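Side-chain contact in secretin XcpQ (Pseudomonas aeruginosa, PDB 4E9J), which forms the outer-membrane channel of the type II secretion system that exports proteins such as elastase LasB, here represented by its periplasmic N0, N1 and N2 domains: residues Q211-A216 with R220-G225. Sequence-based numbering, arbitrary orientation.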
loop_
_atom_site.group_PDB
_atom_site.type_symbol
_atom_site.label_atom_id
_atom_site.label_comp_id
_atom_site.label_asym_id
_atom_site.label_seq_id
_atom_site.Cartn_x
_atom_site.Cartn_y
_atom_site.Cartn_z
ATOM N N GLN A 211 -11.520 -2.195 20.573
ATOM C CA GLN A 211 -11.284 -0.782 20.226
ATOM C C GLN A 211 -11.715 -0.568 18.771
ATOM O O GLN A 211 -11.717 -1.543 18.020
ATOM C CB GLN A 211 -9.794 -0.471 20.452
ATOM C CG GLN A 211 -9.268 0.838 19.844
ATOM C CD GLN A 211 -7.790 1.038 20.090
ATOM O OE1 GLN A 211 -7.159 0.351 20.894
ATOM N NE2 GLN A 211 -7.199 2.001 19.411
ATOM N N VAL A 212 -12.129 0.673 18.404
ATOM C CA VAL A 212 -12.611 1.050 17.054
ATOM C C VAL A 212 -11.685 2.079 16.481
ATOM O O VAL A 212 -11.347 2.999 17.211
ATOM C CB VAL A 212 -14.033 1.715 17.090
ATOM C CG1 VAL A 212 -14.567 1.947 15.675
ATOM C CG2 VAL A 212 -15.039 0.915 17.873
ATOM N N ILE A 213 -11.355 2.001 15.172
ATOM C CA ILE A 213 -10.647 3.036 14.427
ATOM C C ILE A 213 -11.576 3.357 13.241
ATOM O O ILE A 213 -11.897 2.466 12.441
ATOM C CB ILE A 213 -9.237 2.626 13.938
ATOM C CG1 ILE A 213 -8.264 2.524 15.156
ATOM C CG2 ILE A 213 -8.713 3.613 12.886
ATOM C CD1 ILE A 213 -6.905 1.896 14.865
ATOM N N ALA A 214 -11.973 4.632 13.144
ATOM C CA ALA A 214 -12.803 5.109 12.056
ATOM C C ALA A 214 -11.916 5.286 10.806
ATOM O O ALA A 214 -10.801 5.750 10.934
ATOM C CB ALA A 214 -13.424 6.436 12.464
ATOM N N ASP A 215 -12.373 4.896 9.624
ATOM C CA ASP A 215 -11.650 5.129 8.366
ATOM C C ASP A 215 -12.648 5.770 7.447
ATOM O O ASP A 215 -13.364 5.104 6.696
ATOM C CB ASP A 215 -11.047 3.838 7.809
ATOM C CG ASP A 215 -10.298 3.970 6.494
ATOM O OD1 ASP A 215 -10.096 5.114 6.035
ATOM O OD2 ASP A 215 -9.836 2.935 5.969
ATOM N N ALA A 216 -12.726 7.075 7.559
ATOM C CA ALA A 216 -13.699 7.835 6.838
ATOM C C ALA A 216 -13.564 7.731 5.346
ATOM O O ALA A 216 -14.586 7.542 4.687
ATOM C CB ALA A 216 -13.665 9.292 7.293
ATOM N N ARG A 220 -15.613 3.029 6.570
ATOM C CA ARG A 220 -15.469 1.718 7.209
ATOM C C ARG A 220 -14.848 1.803 8.611
ATOM O O ARG A 220 -14.130 2.757 8.936
ATOM C CB ARG A 220 -14.651 0.806 6.297
ATOM C CG ARG A 220 -13.203 1.117 6.268
ATOM C CD ARG A 220 -12.435 0.251 5.290
ATOM N NE ARG A 220 -11.001 0.483 5.460
ATOM C CZ ARG A 220 -10.025 -0.327 5.057
ATOM N NH1 ARG A 220 -8.760 -0.024 5.313
ATOM N NH2 ARG A 220 -10.309 -1.454 4.415
ATOM N N LEU A 221 -15.122 0.785 9.434
ATOM C CA LEU A 221 -14.603 0.672 10.785
ATOM C C LEU A 221 -13.562 -0.409 10.822
ATOM O O LEU A 221 -13.750 -1.474 10.228
ATOM C CB LEU A 221 -15.714 0.249 11.763
ATOM C CG LEU A 221 -16.913 1.163 11.868
ATOM C CD1 LEU A 221 -17.953 0.554 12.788
ATOM C CD2 LEU A 221 -16.508 2.539 12.337
ATOM N N ILE A 222 -12.508 -0.176 11.592
ATOM C CA ILE A 222 -11.465 -1.177 11.856
ATOM C C ILE A 222 -11.602 -1.503 13.333
ATOM O O ILE A 222 -11.536 -0.594 14.143
ATOM C CB ILE A 222 -10.088 -0.654 11.507
ATOM C CG1 ILE A 222 -9.995 -0.361 10.005
ATOM C CG2 ILE A 222 -9.008 -1.640 11.944
ATOM C CD1 ILE A 222 -8.845 0.599 9.646
ATOM N N ILE A 223 -11.917 -2.754 13.660
ATOM C CA ILE A 223 -12.143 -3.191 15.028
ATOM C C ILE A 223 -10.954 -4.029 15.492
ATOM O O ILE A 223 -10.590 -5.005 14.835
ATOM C CB ILE A 223 -13.441 -4.017 15.112
ATOM C CG1 ILE A 223 -14.638 -3.320 14.404
ATOM C CG2 ILE A 223 -13.763 -4.386 16.597
ATOM C CD1 ILE A 223 -14.926 -1.869 14.879
ATOM N N LEU A 224 -10.390 -3.678 16.652
ATOM C CA LEU A 224 -9.254 -4.373 17.249
ATOM C C LEU A 224 -9.618 -4.847 18.620
ATOM O O LEU A 224 -10.613 -4.404 19.191
ATOM C CB LEU A 224 -8.088 -3.440 17.355
ATOM C CG LEU A 224 -7.531 -3.024 16.011
ATOM C CD1 LEU A 224 -7.663 -1.512 15.851
ATOM C CD2 LEU A 224 -6.123 -3.520 15.843
ATOM N N GLY A 225 -8.797 -5.747 19.133
ATOM C CA GLY A 225 -8.925 -6.279 20.480
ATOM C C GLY A 225 -8.618 -7.748 20.578
ATOM O O GLY A 225 -8.335 -8.393 19.567
#
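Asp215 and Arg220 close the turn end of an antiparallel beta hairpin in the N2 domain, a hairpin whose two faces are put to different uses. Strands 211-215 and 220-224 are joined by six backbone hydrogen bonds, two at each of the pairs Gln211-Leu224, Ile213-Ile222 and Asp215-Arg220. Strand 220-224 is the central one of three, since it also pairs with strand 178-182.

The arginine can be followed atom by atom. From CB, chi1 of 74° places CG between the backbone N and the carbonyl carbon, and CG packs 3.8 Å from Asp215 CB. Beyond it the chain runs extended, alongside the aspartate, and CD passes Asp215 OD2. NE then makes the salt bridge, 2.8 Å from Asp215 OD2; CZ, bonded to both NE and NH1, also lies close to that oxygen, and NH1 reaches it in a weak bond. Both bonds thus end on OD2, and with the carboxylate and guanidinium planes turned 69° apart this is not a flat two-oxygen pairing. NH2 is taken by Tyr178 OH of the second subunit, which extends the charged pair into the dimer contact.

On the same face, Ile213 and Ile222 sit with their CB atoms 4.2 Å apart, and both touch Pro134. Farther along, Ile213 CD1 lies 3.6 Å from Leu224 CD1.

The reverse face turns to helices 188-201 and 227-240, which pack on this side of the three-stranded antiparallel sheet. Here Val212, touching Leu195 and Leu233, has CG1 anti to its own nitrogen (chi1 -174°), and that one methyl meets both Leu221 CD2 and Ile223 CD1, each at 3.9 Å.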